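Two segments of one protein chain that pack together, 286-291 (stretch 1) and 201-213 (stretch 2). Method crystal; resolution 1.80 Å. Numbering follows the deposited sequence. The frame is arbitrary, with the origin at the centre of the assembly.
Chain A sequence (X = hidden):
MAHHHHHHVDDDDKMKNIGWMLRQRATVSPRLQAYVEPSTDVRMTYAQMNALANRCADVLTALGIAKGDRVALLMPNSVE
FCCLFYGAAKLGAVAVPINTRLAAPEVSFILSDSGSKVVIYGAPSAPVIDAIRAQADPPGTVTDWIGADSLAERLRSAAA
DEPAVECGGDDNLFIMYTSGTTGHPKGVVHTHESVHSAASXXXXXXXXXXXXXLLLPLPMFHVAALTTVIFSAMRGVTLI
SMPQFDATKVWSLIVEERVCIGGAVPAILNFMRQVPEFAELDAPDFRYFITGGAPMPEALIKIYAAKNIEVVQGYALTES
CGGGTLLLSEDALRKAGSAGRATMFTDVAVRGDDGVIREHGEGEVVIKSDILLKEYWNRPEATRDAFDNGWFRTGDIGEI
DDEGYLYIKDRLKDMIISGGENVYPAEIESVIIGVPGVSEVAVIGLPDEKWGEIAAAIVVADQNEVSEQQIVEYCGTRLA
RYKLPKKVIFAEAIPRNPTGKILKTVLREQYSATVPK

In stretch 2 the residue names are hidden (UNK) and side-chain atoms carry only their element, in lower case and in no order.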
# COMPACT_ATOMS: atom_id res chain seq x y z
N PHE A 286 10.83 -4.39 21.64
CA PHE A 286 10.62 -4.08 20.21
C PHE A 286 11.56 -4.94 19.35
O PHE A 286 12.79 -4.93 19.56
CB PHE A 286 10.89 -2.60 19.93
CG PHE A 286 10.40 -2.19 18.61
CD1 PHE A 286 9.09 -1.82 18.44
CD2 PHE A 286 11.20 -2.36 17.49
CE1 PHE A 286 8.61 -1.49 17.19
CE2 PHE A 286 10.70 -2.09 16.20
CZ PHE A 286 9.42 -1.63 16.07
N ARG A 287 11.02 -5.71 18.43
CA ARG A 287 11.84 -6.61 17.64
C ARG A 287 12.13 -6.10 16.25
O ARG A 287 13.27 -6.21 15.82
CB ARG A 287 11.20 -8.00 17.53
CG ARG A 287 10.84 -8.59 18.87
CD ARG A 287 10.72 -10.14 18.83
NE ARG A 287 9.64 -10.55 17.90
CZ ARG A 287 8.34 -10.58 18.19
NH1 ARG A 287 7.87 -10.23 19.39
NH2 ARG A 287 7.47 -11.01 17.24
N TYR A 288 11.12 -5.64 15.52
CA TYR A 288 11.34 -5.19 14.15
C TYR A 288 10.27 -4.26 13.60
O TYR A 288 9.13 -4.29 14.02
CB TYR A 288 11.52 -6.42 13.19
CG TYR A 288 10.34 -7.32 13.11
CD1 TYR A 288 9.33 -7.11 12.17
CD2 TYR A 288 10.21 -8.39 13.97
CE1 TYR A 288 8.30 -7.94 12.09
CE2 TYR A 288 9.16 -9.24 13.91
CZ TYR A 288 8.17 -9.00 12.97
OH TYR A 288 7.04 -9.78 12.85
N PHE A 289 10.64 -3.52 12.58
CA PHE A 289 9.70 -2.80 11.79
C PHE A 289 9.39 -3.54 10.51
O PHE A 289 10.23 -4.23 9.99
CB PHE A 289 10.27 -1.44 11.40
CG PHE A 289 10.39 -0.46 12.54
CD1 PHE A 289 9.29 0.27 13.00
CD2 PHE A 289 11.62 -0.28 13.14
CE1 PHE A 289 9.42 1.19 14.04
CE2 PHE A 289 11.76 0.62 14.21
CZ PHE A 289 10.66 1.36 14.65
N ILE A 290 8.15 -3.42 10.04
CA ILE A 290 7.74 -3.92 8.73
C ILE A 290 7.64 -2.65 7.91
O ILE A 290 6.87 -1.77 8.28
CB ILE A 290 6.36 -4.56 8.75
CG1 ILE A 290 6.35 -5.73 9.73
CG2 ILE A 290 5.99 -5.05 7.32
CD1 ILE A 290 4.95 -6.35 9.96
N THR A 291 8.42 -2.51 6.86
CA THR A 291 8.46 -1.28 6.10
C THR A 291 8.06 -1.52 4.66
O THR A 291 8.37 -2.54 4.07
CB THR A 291 9.85 -0.60 6.11
OG1 THR A 291 10.79 -1.43 5.43
CG2 THR A 291 10.38 -0.46 7.54
N UNK A 201 -0.97 -15.11 4.73
CA UNK A 201 0.33 -15.00 4.10
C UNK A 201 1.33 -14.27 5.02
O UNK A 201 2.38 -14.77 5.36
c UNK A 201 0.23 -14.27 2.78
o UNK A 201 1.50 -14.27 2.21
N UNK A 202 0.94 -13.10 5.48
CA UNK A 202 1.80 -12.35 6.41
C UNK A 202 2.07 -13.13 7.70
O UNK A 202 3.21 -13.32 8.12
c UNK A 202 3.31 -8.76 6.71
c UNK A 202 4.13 -7.69 6.47
c UNK A 202 2.25 -9.01 5.82
n UNK A 202 1.02 -8.63 3.97
c UNK A 202 0.52 -9.74 4.63
c UNK A 202 3.93 -6.85 5.34
c UNK A 202 1.10 -11.06 6.75
c UNK A 202 2.93 -7.08 4.44
c UNK A 202 1.28 -10.01 5.76
c UNK A 202 2.07 -8.16 4.70
N UNK A 203 0.98 -13.59 8.31
CA UNK A 203 1.03 -14.24 9.60
C UNK A 203 1.85 -15.53 9.57
O UNK A 203 2.48 -15.90 10.57
c UNK A 203 -0.36 -14.53 10.09
N UNK A 204 1.86 -16.22 8.43
CA UNK A 204 2.68 -17.44 8.27
C UNK A 204 4.10 -17.22 7.82
O UNK A 204 4.91 -18.16 7.84
o UNK A 204 0.83 -18.89 7.80
c UNK A 204 2.05 -18.43 7.28
N UNK A 205 4.44 -16.00 7.41
CA UNK A 205 5.73 -15.71 6.85
C UNK A 205 6.59 -14.87 7.82
O UNK A 205 7.74 -15.17 8.01
o UNK A 205 4.74 -15.75 4.60
c UNK A 205 5.59 -14.97 5.48
c UNK A 205 6.99 -14.70 4.87
N UNK A 206 6.02 -13.84 8.42
CA UNK A 206 6.85 -12.99 9.31
C UNK A 206 6.85 -13.60 10.70
O UNK A 206 5.93 -14.36 11.04
c UNK A 206 5.02 -11.40 10.08
c UNK A 206 4.62 -9.88 10.21
c UNK A 206 6.29 -10.91 7.98
c UNK A 206 6.36 -11.53 9.38
N UNK A 207 7.84 -13.22 11.53
CA UNK A 207 7.88 -13.69 12.90
C UNK A 207 6.90 -12.89 13.75
O UNK A 207 7.30 -11.98 14.47
o UNK A 207 10.53 -13.96 15.41
c UNK A 207 9.30 -13.64 13.44
c UNK A 207 9.43 -14.15 14.89
o UNK A 207 8.47 -14.71 15.52
N UNK A 208 5.61 -13.19 13.64
CA UNK A 208 4.57 -12.57 14.47
C UNK A 208 4.07 -13.62 15.46
O UNK A 208 3.99 -14.83 15.10
c UNK A 208 2.70 -13.07 12.81
c UNK A 208 2.43 -11.20 14.57
c UNK A 208 3.42 -11.99 13.65
N UNK A 209 3.79 -13.19 16.70
CA UNK A 209 3.50 -14.10 17.83
C UNK A 209 2.22 -13.72 18.54
O UNK A 209 1.84 -12.55 18.56
c UNK A 209 6.02 -14.33 18.17
n UNK A 209 8.40 -14.18 18.47
n UNK A 209 10.68 -14.01 18.35
c UNK A 209 7.14 -14.15 19.17
c UNK A 209 4.67 -14.05 18.81
n UNK A 209 9.61 -13.67 20.36
c UNK A 209 9.57 -13.96 19.07
N UNK A 210 1.54 -14.73 19.08
CA UNK A 210 0.39 -14.53 19.93
C UNK A 210 0.75 -13.54 21.01
O UNK A 210 1.81 -13.65 21.62
o UNK A 210 -4.53 -15.41 24.07
c UNK A 210 -1.20 -15.73 21.49
c UNK A 210 -2.28 -16.19 23.66
c UNK A 210 -1.16 -16.28 22.78
c UNK A 210 -0.01 -15.84 20.56
c UNK A 210 -2.36 -15.08 21.11
c UNK A 210 -3.49 -14.98 21.98
c UNK A 210 -3.43 -15.53 23.23
N UNK A 211 -0.14 -12.57 21.22
CA UNK A 211 -0.00 -11.49 22.20
C UNK A 211 1.05 -10.40 21.82
O UNK A 211 1.27 -9.49 22.61
c UNK A 211 -0.88 -12.99 24.09
c UNK A 211 -0.86 -13.44 25.55
n UNK A 211 -2.73 -11.10 27.68
n UNK A 211 -3.38 -13.19 26.95
n UNK A 211 -1.29 -12.32 26.37
c UNK A 211 0.24 -12.06 23.62
c UNK A 211 -2.47 -12.21 26.99
N UNK A 212 1.65 -10.46 20.62
CA UNK A 212 2.50 -9.36 20.16
C UNK A 212 1.63 -8.07 20.17
O UNK A 212 0.41 -8.09 20.03
c UNK A 212 4.35 -10.35 18.68
c UNK A 212 3.05 -9.57 18.74
o UNK A 212 5.05 -10.52 19.71
o UNK A 212 4.73 -10.82 17.55
N UNK A 213 2.32 -6.94 20.35
CA UNK A 213 1.73 -5.62 20.29
C UNK A 213 2.32 -4.88 19.11
O UNK A 213 3.55 -4.77 18.97
n UNK A 213 -0.90 -5.09 25.12
c UNK A 213 -0.27 -3.95 24.97
n UNK A 213 -0.85 -2.81 25.34
c UNK A 213 1.99 -4.90 21.61
n UNK A 213 0.95 -3.94 24.44
c UNK A 213 1.56 -5.73 22.74
c UNK A 213 1.72 -5.14 24.11
O HOH W 1 11.34 -11.22 15.61

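Position 201 carries one carbon and then one oxygen, far from stretch 1. It is Ser201, in a helix that begins earlier in the chain.

Position 202 has one carbon followed by fused five- and six-membered rings holding eight carbons and one nitrogen. A carbon of the six-membered ring lies by CG2 of Ile290. Only tryptophan fits, so this is Trp202. Its ring edge meets Ile290, with CZ3 of Trp202 3.3 Å from CG2 of Ile290.

Position 203 has a single carbon and no contact: Ala203. Position 204 has one carbon and one oxygen, also out of reach: Ser204.

Position 205 has a carbon bearing one oxygen and one carbon, out of reach of stretch 1. This is Thr205. Its OG1 donates to the backbone O of Ser201 at 2.7 Å.

Position 206 has four carbons, forked at the first, with one arm two carbons long. The end of that arm lies by CD1 of Ile290 and OH of Tyr288. That is Ile206. Its CD1 is 3.6 Å from CD1 of Ile290 and 3.6 Å from OH of Tyr288.

Position 207 has two carbons, the second carrying two oxygens. Its backbone O accepts from OH of Tyr288 at 2.7 Å and from NH2 of Arg287 at 2.9 Å. The short acid is Asp207. A water links its OD2 to NE of Arg287, 2.9 Å from each.

Position 208 has three carbons, one carrying the other two, and no oxygen. It barely touches stretch 1. That is valine, Val208.

Position 209 has three carbons, a nitrogen, then a carbon with two more nitrogens. This flat end group lies on the guanidinium of Arg287. This is Arg209. The two guanidinium groups stack with centres 3.7 Å apart and planes at 7°. NE and NH2 of Arg209 bond OD1 and OD2 of Asp207 at 3.0 and 2.9 Å.

Position 210 has one carbon and a six-carbon ring bearing an oxygen: Tyr210. Position 211 repeats the guanidinium pattern: Arg211. Neither reaches stretch 1.

Position 212 again has two carbons and two oxygens. The oxygens face NH1 and NH2 of Arg287. This is Asp212. It closes a type II turn from Arg209. NH1 of Arg287 meets its OD1 at 2.9 Å, and NH2 of Arg287 its OD2 at 2.8 Å.

Position 213 is a third guanidinium chain, out of reach: Arg213.

The contact is polar around Arg287 and apolar around Ile290. Arg287 forms a two-pronged salt bridge in its plane with Asp212, while Arg209 covers one face. The two like charges lie close, but each arginine is paired with an aspartate. Tyr288 shares the carbonyl of Asp207 with Arg287. Ile290 packs against Trp202 and Ile206.

Stretch 2 201-213: SWASTIDVRYRDR
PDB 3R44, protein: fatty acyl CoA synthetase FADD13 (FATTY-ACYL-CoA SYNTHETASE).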